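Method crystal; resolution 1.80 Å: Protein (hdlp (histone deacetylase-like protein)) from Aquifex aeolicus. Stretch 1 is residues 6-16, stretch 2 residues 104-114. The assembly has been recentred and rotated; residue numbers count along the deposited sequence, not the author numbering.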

# COMPACT_ATOMS: atom_id res chain seq x y z
N LEU A 6 -7.95 10.64 9.16
CA LEU A 6 -7.93 9.98 7.87
C LEU A 6 -7.58 11.09 6.86
O LEU A 6 -8.24 12.12 6.82
N ILE A 7 -6.54 10.88 6.06
CA ILE A 7 -6.15 11.90 5.08
C ILE A 7 -6.77 11.52 3.74
O ILE A 7 -6.53 10.43 3.23
N GLY A 8 -7.57 12.41 3.17
CA GLY A 8 -8.18 12.11 1.88
C GLY A 8 -8.96 13.25 1.27
O GLY A 8 -9.06 14.35 1.84
N THR A 9 -9.51 12.99 0.09
CA THR A 9 -10.32 13.95 -0.64
C THR A 9 -11.06 13.20 -1.74
O THR A 9 -10.58 12.19 -2.24
N LEU A 10 -12.24 13.69 -2.11
CA LEU A 10 -12.99 13.04 -3.18
C LEU A 10 -12.38 13.34 -4.55
O LEU A 10 -12.74 12.71 -5.55
N ASP A 11 -11.45 14.30 -4.58
CA ASP A 11 -10.79 14.69 -5.83
C ASP A 11 -10.03 13.57 -6.52
O ASP A 11 -9.83 13.62 -7.74
N TYR A 12 -9.58 12.56 -5.76
CA TYR A 12 -8.87 11.45 -6.38
C TYR A 12 -9.75 10.85 -7.48
O TYR A 12 -9.25 10.29 -8.46
N GLY A 13 -11.07 10.97 -7.31
CA GLY A 13 -12.02 10.43 -8.27
C GLY A 13 -11.88 10.97 -9.68
O GLY A 13 -12.33 10.33 -10.63
N LYS A 14 -11.26 12.14 -9.82
CA LYS A 14 -11.05 12.77 -11.13
C LYS A 14 -9.70 12.47 -11.76
O LYS A 14 -9.41 12.96 -12.86
N TYR A 15 -8.87 11.68 -11.08
CA TYR A 15 -7.53 11.32 -11.59
C TYR A 15 -7.43 9.80 -11.62
O TYR A 15 -6.52 9.22 -11.02
N ARG A 16 -8.36 9.17 -12.32
CA ARG A 16 -8.40 7.72 -12.45
C ARG A 16 -7.49 7.28 -13.59
O ARG A 16 -7.20 8.06 -14.50
N SER A 104 0.89 13.34 -6.97
CA SER A 104 1.36 14.36 -6.02
C SER A 104 0.42 14.51 -4.82
O SER A 104 0.84 14.81 -3.70
N LEU A 105 -0.86 14.31 -5.07
CA LEU A 105 -1.83 14.45 -4.01
C LEU A 105 -1.70 13.29 -3.01
O LEU A 105 -1.79 13.47 -1.80
N ALA A 106 -1.47 12.09 -3.53
CA ALA A 106 -1.31 10.91 -2.68
C ALA A 106 -0.03 11.04 -1.85
O ALA A 106 0.02 10.62 -0.69
N THR A 107 0.99 11.62 -2.45
CA THR A 107 2.29 11.79 -1.78
C THR A 107 2.25 12.89 -0.73
O THR A 107 2.81 12.74 0.36
N GLY A 108 1.58 14.00 -1.05
CA GLY A 108 1.47 15.04 -0.06
C GLY A 108 0.70 14.47 1.13
O GLY A 108 0.97 14.83 2.28
N SER A 109 -0.25 13.57 0.86
CA SER A 109 -1.05 12.95 1.92
C SER A 109 -0.20 12.07 2.85
O SER A 109 -0.52 11.88 4.04
N THR A 110 0.88 11.52 2.31
CA THR A 110 1.78 10.72 3.12
C THR A 110 2.60 11.63 4.01
O THR A 110 2.85 11.29 5.16
N VAL A 111 2.99 12.80 3.50
CA VAL A 111 3.73 13.73 4.33
C VAL A 111 2.78 14.21 5.44
O VAL A 111 3.17 14.33 6.61
N GLN A 112 1.52 14.46 5.09
CA GLN A 112 0.54 14.88 6.09
C GLN A 112 0.37 13.80 7.14
O GLN A 112 0.26 14.09 8.33
N ALA A 113 0.31 12.54 6.72
CA ALA A 113 0.18 11.45 7.69
C ALA A 113 1.37 11.48 8.64
O ALA A 113 1.23 11.28 9.85
N ILE A 114 2.56 11.71 8.10
CA ILE A 114 3.72 11.76 8.97
C ILE A 114 3.66 12.97 9.90
O ILE A 114 3.99 12.87 11.09

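A strand laid against a helix often depends on a few side chains to fill the gap between the two backbones, and this pair in the histone deacetylase-like protein is a compact example. Strand 6-8 runs nearly antiparallel to helix 104-114, at 158°, with an axial approach of 8.6 Å, and the two stretches together bury 375 Å².

Ile 7 covers the most surface. Its CA-to-CB bond points toward the helix, and with chi1 m and chi2 t the chain extends across the last turn of stretch 2. Its CG2 lies 3.7 Å from Ser 109 CB, while its CD1 reaches 3.5 Å from both Gln 112 CB and Ala 113 CB. The strand neighbours do not share this task: Leu 6 is out of reach of the helix, and Gly 8 has no side chain to offer.

Leu 105 is the helix's counterpart, pointing toward stretch 1 with chi1 t and chi2 p. Its CD2 serves several neighbours at once. Leu 105 CD2 sits 3.7 Å from Thr 9 CG2 and 4.3 Å from Tyr 15 CE1, at the edge of that ring, and lies over one face of the Tyr 12 ring, 4.1 Å from the centroid, in a CH-pi contact.

Tyr 12 starts sideways, but its m rotamer brings the ring end to the helix, where CE2 packs 3.7 Å from Leu 105 CB. The hydroxyl thereby enters a polar niche: Tyr 12 OH is 2.9 Å from Ser 109 OG and 3.1 Å from Leu 105 O. Ser 109, also m, donates from OG to Leu 105 O at 2.8 Å, turning its hydroxyl back onto its own helix.

Within stretch 1, Asp 11 N donates to Thr 9 OG1 (3.0 Å), which in turn donates to Asp 11 OD2 (2.8 Å), linking Thr 9 to the 3-10 segment that follows, beside Leu 105.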

# COMPACT_ATOMS: atom_id res chain seq x y z
CB LEU A 6 -9.29 9.38 7.54
CG LEU A 6 -9.33 8.46 6.32
CD1 LEU A 6 -10.78 8.07 6.06
CD2 LEU A 6 -8.77 9.14 5.09
CB ILE A 7 -4.63 11.98 4.90
CG1 ILE A 7 -3.96 12.03 6.28
CG2 ILE A 7 -4.25 13.27 4.15
CD1 ILE A 7 -2.51 12.23 6.22
CB THR A 9 -9.48 15.04 -1.32
OG1 THR A 9 -10.33 15.79 -2.20
CG2 THR A 9 -8.36 14.43 -2.14
CB LEU A 10 -14.47 13.47 -3.17
CG LEU A 10 -15.37 12.96 -2.04
CD1 LEU A 10 -15.35 11.44 -2.04
CD2 LEU A 10 -14.90 13.48 -0.71
CB ASP A 11 -9.86 15.88 -5.59
CG ASP A 11 -10.60 17.10 -5.08
OD1 ASP A 11 -11.67 17.40 -5.63
OD2 ASP A 11 -10.10 17.77 -4.15
CB TYR A 12 -8.51 10.38 -5.35
CG TYR A 12 -7.43 10.78 -4.37
CD1 TYR A 12 -7.69 10.89 -3.00
CD2 TYR A 12 -6.12 11.01 -4.81
CE1 TYR A 12 -6.69 11.22 -2.09
CE2 TYR A 12 -5.11 11.34 -3.92
CZ TYR A 12 -5.39 11.45 -2.56
OH TYR A 12 -4.37 11.74 -1.67
CB LYS A 14 -11.23 14.29 -11.04
CG LYS A 14 -12.69 14.76 -11.00
CD LYS A 14 -13.45 14.48 -12.31
CE LYS A 14 -12.96 15.30 -13.51
NZ LYS A 14 -11.56 14.99 -13.93
CB TYR A 15 -6.45 11.89 -10.67
CG TYR A 15 -6.66 13.35 -10.37
CD1 TYR A 15 -6.54 13.84 -9.07
CD2 TYR A 15 -7.06 14.24 -11.37
CE1 TYR A 15 -6.83 15.18 -8.77
CE2 TYR A 15 -7.34 15.57 -11.08
CZ TYR A 15 -7.23 16.03 -9.78
OH TYR A 15 -7.55 17.34 -9.48
CB ARG A 16 -9.82 7.25 -12.79
CG ARG A 16 -10.93 7.78 -11.90
CD ARG A 16 -10.97 7.14 -10.53
NE ARG A 16 -12.16 7.58 -9.80
CZ ARG A 16 -13.41 7.40 -10.24
NH1 ARG A 16 -13.64 6.79 -11.39
NH2 ARG A 16 -14.44 7.85 -9.52
CB SER A 104 1.50 15.71 -6.72
OG SER A 104 2.62 15.68 -7.58
CB LEU A 105 -3.23 14.49 -4.63
CG LEU A 105 -4.37 15.07 -3.81
CD1 LEU A 105 -4.04 16.54 -3.45
CD2 LEU A 105 -5.67 14.98 -4.64
CB ALA A 106 -1.26 9.63 -3.56
CB THR A 107 3.38 12.05 -2.83
OG1 THR A 107 3.42 10.92 -3.72
CG2 THR A 107 4.77 12.27 -2.18
CB SER A 109 -2.20 12.14 1.31
OG SER A 109 -3.09 12.99 0.60
CB THR A 110 2.68 9.85 2.25
OG1 THR A 110 1.90 8.74 1.77
CG2 THR A 110 3.91 9.36 3.04
CB VAL A 111 4.27 14.94 3.53
CG1 VAL A 111 4.92 15.93 4.48
CG2 VAL A 111 5.31 14.47 2.50
CB GLN A 112 -0.81 15.18 5.43
CG GLN A 112 -0.74 16.33 4.44
CD GLN A 112 -2.07 16.58 3.78
OE1 GLN A 112 -2.88 17.38 4.26
NE2 GLN A 112 -2.31 15.89 2.68
CB ALA A 113 0.12 10.11 6.99
CB ILE A 114 5.01 11.78 8.16
CG1 ILE A 114 5.14 10.44 7.40
CG2 ILE A 114 6.21 11.95 9.11
CD1 ILE A 114 6.22 10.47 6.29